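Local coordinates for protein clp gene regulator (ClgR) (Corynebacterium glutamicum, PDB 3F52) that activates transcription of the caseinolytic protease (clp) genes, probably by binding their regulatory DNA through a helix-turn-helix domain, at the interface of chains A and B. Coordinates in Å, arbitrary orientation; residue numbers count along the deposited sequence, not the author numbering. Chains: chain A/B, clp gene regulator (ClgR).

Contacts 1 and 2 are adjoining parts of one two-fold interface, their C-alpha centres about 13 Å apart, and are partly twins: in each, 84, 85 and 88 of one chain meet 92 and 95 of the other. Met95 ends helix 84-95 in chain A but follows helix 84-92 in chain B, and its side chain differs between them. Contact 1 adds the polar end, where A:Glu22 reaches the start of the partner helix; contact 2 adds the apolar side, where B:Leu25 enters a pocket built from three helices of chain A. This pairing suits a dimeric DNA-binding regulator, although the structure alone does not prove the dimer in solution.

Contact 1: the interface of chains A and B. Residues chain A 22, 92, 95-96; chain B 83-85, 88.
The carboxylate of A:Glu22 is held by two consecutive backbone amides of chain B, one to each oxygen. B:Val84 N donates to OE1 of A:Glu22 at 3.0 Å with 158° at the hydrogen, and B:Ala85 N donates to OE2, also at 3.0 Å and just as straight. Neither amide lies in the carboxylate plane: both approach their oxygen obliquely from above it, the B:Ala85 bond rising 46° out. With CG anti to the backbone N and the chain extended beyond it, A:Glu22 reaches across to chain B and delivers its carboxylate to the first residues of helix 84-92. If ionised, the carboxylate may gain from the helix dipole at this N-terminal end, a cap-like role supplied by the other chain. B:Ser83 packs beside it through CB, 3.5 Å from OE2 of A:Glu22.

Next to this polar pair the contact is apolar. A:Met95 runs extended through CG to SD and then turns at chi3 (92°), bringing its methyl CE to 3.6 Å from CG1 of B:Val84. The near end of the same side chain serves a different partner, CB of A:Met95 lying 4.0 Å from the B:Ala85 methyl CB. Farther along the helix, CD2 of B:Leu88 touches the backbone of A:Ala92, 4.0 Å from its CA, while the A:Ala92 methyl CB sits 3.6 Å from the carbonyl O of B:Ala85. The short side chains of A:Ala92 and B:Ala85 probably permit this close approach.

In the fold, A:Glu22 belongs to the N-terminal segment preceding helix 25-40, and A:Ala92 and A:Met95 form the last turn of helix 84-95; these two ends of chain A converge on the start of the final helix of chain B.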
loop_
_atom_site.group_PDB
_atom_site.type_symbol
_atom_site.label_atom_id
_atom_site.label_comp_id
_atom_site.label_asym_id
_atom_site.label_seq_id
_atom_site.Cartn_x
_atom_site.Cartn_y
_atom_site.Cartn_z
ATOM N N GLU A 22 -8.617 -9.826 -8.119
ATOM C CA GLU A 22 -8.237 -8.462 -7.674
ATOM C C GLU A 22 -6.786 -8.246 -8.090
ATOM O O GLU A 22 -5.965 -9.147 -7.906
ATOM C CB GLU A 22 -8.386 -8.346 -6.145
ATOM C CG GLU A 22 -8.197 -6.941 -5.552
ATOM C CD GLU A 22 -9.024 -6.692 -4.263
ATOM O OE1 GLU A 22 -9.164 -7.619 -3.419
ATOM O OE2 GLU A 22 -9.544 -5.556 -4.096
ATOM N N ALA A 92 -6.694 2.284 -5.170
ATOM C CA ALA A 92 -7.841 1.508 -4.724
ATOM C C ALA A 92 -8.934 1.496 -5.797
ATOM O O ALA A 92 -9.631 0.498 -5.975
ATOM C CB ALA A 92 -8.401 2.021 -3.391
ATOM N N MET A 95 -8.423 -0.999 -8.622
ATOM C CA MET A 95 -8.526 -2.396 -8.181
ATOM C C MET A 95 -9.937 -2.926 -8.104
ATOM O O MET A 95 -10.147 -4.139 -8.157
ATOM C CB MET A 95 -7.948 -2.550 -6.787
ATOM C CG MET A 95 -6.499 -2.314 -6.725
ATOM S SD MET A 95 -6.005 -2.426 -5.011
ATOM C CE MET A 95 -5.568 -4.154 -4.928
ATOM N N ALA A 96 -10.890 -2.019 -7.929
ATOM C CA ALA A 96 -12.266 -2.386 -7.717
ATOM C C ALA A 96 -12.666 -3.489 -8.690
ATOM O O ALA A 96 -12.473 -3.372 -9.915
ATOM C CB ALA A 96 -13.158 -1.180 -7.870
ATOM N N SER B 83 -12.129 -6.871 0.675
ATOM C CA SER B 83 -11.276 -6.657 -0.508
ATOM C C SER B 83 -10.049 -5.839 -0.129
ATOM O O SER B 83 -10.091 -5.050 0.818
ATOM C CB SER B 83 -12.023 -5.992 -1.666
ATOM O OG SER B 83 -12.394 -4.661 -1.343
ATOM N N VAL B 84 -8.947 -6.036 -0.855
ATOM C CA VAL B 84 -7.751 -5.207 -0.640
ATOM C C VAL B 84 -8.098 -3.723 -0.959
ATOM O O VAL B 84 -7.628 -2.815 -0.288
ATOM C CB VAL B 84 -6.546 -5.709 -1.479
ATOM C CG1 VAL B 84 -5.361 -4.756 -1.351
ATOM C CG2 VAL B 84 -6.157 -7.151 -1.050
ATOM N N ALA B 85 -8.915 -3.506 -1.987
ATOM C CA ALA B 85 -9.340 -2.160 -2.381
ATOM C C ALA B 85 -9.981 -1.428 -1.202
ATOM O O ALA B 85 -9.667 -0.274 -0.945
ATOM C CB ALA B 85 -10.316 -2.221 -3.578
ATOM N N LEU B 88 -7.371 -0.703 1.465
ATOM C CA LEU B 88 -6.508 0.391 0.984
ATOM C C LEU B 88 -7.176 1.785 1.068
ATOM O O LEU B 88 -6.552 2.768 1.487
ATOM C CB LEU B 88 -6.037 0.111 -0.440
ATOM C CG LEU B 88 -4.952 1.024 -1.019
ATOM C CD1 LEU B 88 -3.680 0.961 -0.158
ATOM C CD2 LEU B 88 -4.630 0.589 -2.458
#

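Contact 2: the interface of chains A and B. Residues chain A 29, 70, 73, 84-85, 88; chain B 25, 91-92, 95.
B:Leu25 pushes its forked tip among side chains from three helices of chain A, and the two methyls divide the work. CD1 of B:Leu25 meets A:Leu88, with 3.5 Å to its CD1; CD2 turns the other way, 3.8 Å from CD2 of A:Leu73, and meets A:Leu29 tip to tip. CG of B:Leu25 stands anti to the backbone N (chi1 179°), which carries the fork away from its own helix start and in between helices 25-40, 70-80 and 84-95 of the partner.

B:Met95 fills the adjoining part of the packed region. Its chain folds at both chi2 and chi3 (-60° and -62°), and different stretches face different residues: CB of B:Met95 lies 3.9 Å from the A:Ala85 methyl CB, CG faces CD1 of A:Leu88 at about a right angle between the side chains, and CE ends 3.6 Å from CG1 of A:Val84. A:Leu88 CD1 therefore touches both B:Leu25 and B:Met95, joining the two clusters.

A water-bridged, polar side lies at A:Ser70, whose OG packs against CB of B:Leu25 without a direct polar bond across the contact. Instead water 1 bridges the backbones, 2.8 Å from the carbonyl O of A:Ser70 and 2.9 Å from B:Leu25 N, an amide at the beginning of helix 25-40. The loose part is the opposite margin, where the B:Ala92 methyl CB stays 4.1 Å from the carbonyl O of A:Ala85.

This hydrophobic patch ties the start of helix 25-40 and the B:Met95 segment of one copy to helices 25-40, 70-80 and 84-95 of the other and probably helps fix the relative placement of the paired helix-turn-helix domains for DNA binding.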
loop_
_atom_site.group_PDB
_atom_site.type_symbol
_atom_site.label_atom_id
_atom_site.label_comp_id
_atom_site.label_asym_id
_atom_site.label_seq_id
_atom_site.Cartn_x
_atom_site.Cartn_y
_atom_site.Cartn_z
ATOM N N LEU A 29 -0.620 0.239 -6.991
ATOM C CA LEU A 29 0.210 1.356 -6.588
ATOM C C LEU A 29 1.062 1.853 -7.734
ATOM O O LEU A 29 1.180 3.056 -7.979
ATOM C CB LEU A 29 1.112 0.944 -5.410
ATOM C CG LEU A 29 0.452 0.735 -4.048
ATOM C CD1 LEU A 29 1.531 0.288 -3.045
ATOM C CD2 LEU A 29 -0.251 2.021 -3.554
ATOM N N SER A 70 6.713 1.449 1.773
ATOM C CA SER A 70 6.176 2.701 2.336
ATOM C C SER A 70 7.140 3.854 2.082
ATOM O O SER A 70 6.732 4.945 1.697
ATOM C CB SER A 70 6.009 2.559 3.840
ATOM O OG SER A 70 5.066 1.561 4.169
ATOM N N LEU A 73 7.498 4.690 -1.673
ATOM C CA LEU A 73 6.268 5.374 -2.067
ATOM C C LEU A 73 6.309 6.844 -1.636
ATOM O O LEU A 73 6.010 7.734 -2.428
ATOM C CB LEU A 73 5.032 4.680 -1.480
ATOM C CG LEU A 73 3.690 5.286 -1.904
ATOM C CD1 LEU A 73 3.484 5.245 -3.426
ATOM C CD2 LEU A 73 2.538 4.559 -1.171
ATOM N N VAL A 84 0.699 11.012 -0.838
ATOM C CA VAL A 84 0.589 9.566 -0.835
ATOM C C VAL A 84 -0.904 9.179 -0.745
ATOM O O VAL A 84 -1.332 8.279 -1.450
ATOM C CB VAL A 84 1.369 8.929 0.352
ATOM C CG1 VAL A 84 1.086 7.417 0.452
ATOM C CG2 VAL A 84 2.898 9.126 0.168
ATOM N N ALA A 85 -1.690 9.857 0.103
ATOM C CA ALA A 85 -3.105 9.470 0.234
ATOM C C ALA A 85 -3.841 9.491 -1.101
ATOM O O ALA A 85 -4.638 8.607 -1.386
ATOM C CB ALA A 85 -3.840 10.360 1.255
ATOM N N LEU A 88 -2.981 6.466 -3.064
ATOM C CA LEU A 88 -3.696 5.309 -2.532
ATOM C C LEU A 88 -5.152 5.246 -2.993
ATOM O O LEU A 88 -5.683 4.164 -3.294
ATOM C CB LEU A 88 -3.684 5.326 -1.009
ATOM C CG LEU A 88 -2.322 5.343 -0.312
ATOM C CD1 LEU A 88 -2.564 5.084 1.201
ATOM C CD2 LEU A 88 -1.383 4.289 -0.957
ATOM N N LEU B 25 2.828 4.271 4.812
ATOM C CA LEU B 25 1.784 3.386 4.285
ATOM C C LEU B 25 1.550 2.192 5.198
ATOM O O LEU B 25 0.399 1.837 5.466
ATOM C CB LEU B 25 2.134 2.895 2.871
ATOM C CG LEU B 25 1.067 1.942 2.268
ATOM C CD1 LEU B 25 -0.373 2.557 2.284
ATOM C CD2 LEU B 25 1.477 1.515 0.865
ATOM N N ALA B 91 -7.124 2.778 4.635
ATOM C CA ALA B 91 -5.760 3.181 4.969
ATOM C C ALA B 91 -5.487 4.633 4.559
ATOM O O ALA B 91 -4.819 5.389 5.278
ATOM C CB ALA B 91 -4.788 2.250 4.294
ATOM N N ALA B 92 -6.062 5.085 3.439
ATOM C CA ALA B 92 -5.932 6.486 3.035
ATOM C C ALA B 92 -6.454 7.426 4.120
ATOM O O ALA B 92 -5.908 8.513 4.301
ATOM C CB ALA B 92 -6.641 6.763 1.650
ATOM N N MET B 95 -3.626 8.603 6.605
ATOM C CA MET B 95 -2.362 9.082 6.047
ATOM C C MET B 95 -2.015 10.492 6.483
ATOM O O MET B 95 -0.878 10.939 6.315
ATOM C CB MET B 95 -2.292 8.897 4.529
ATOM C CG MET B 95 -2.039 7.451 4.126
ATOM S SD MET B 95 -0.483 6.737 4.751
ATOM C CE MET B 95 0.711 7.803 3.965
HETATM O O HOH W 1 4.424 5.822 2.910
#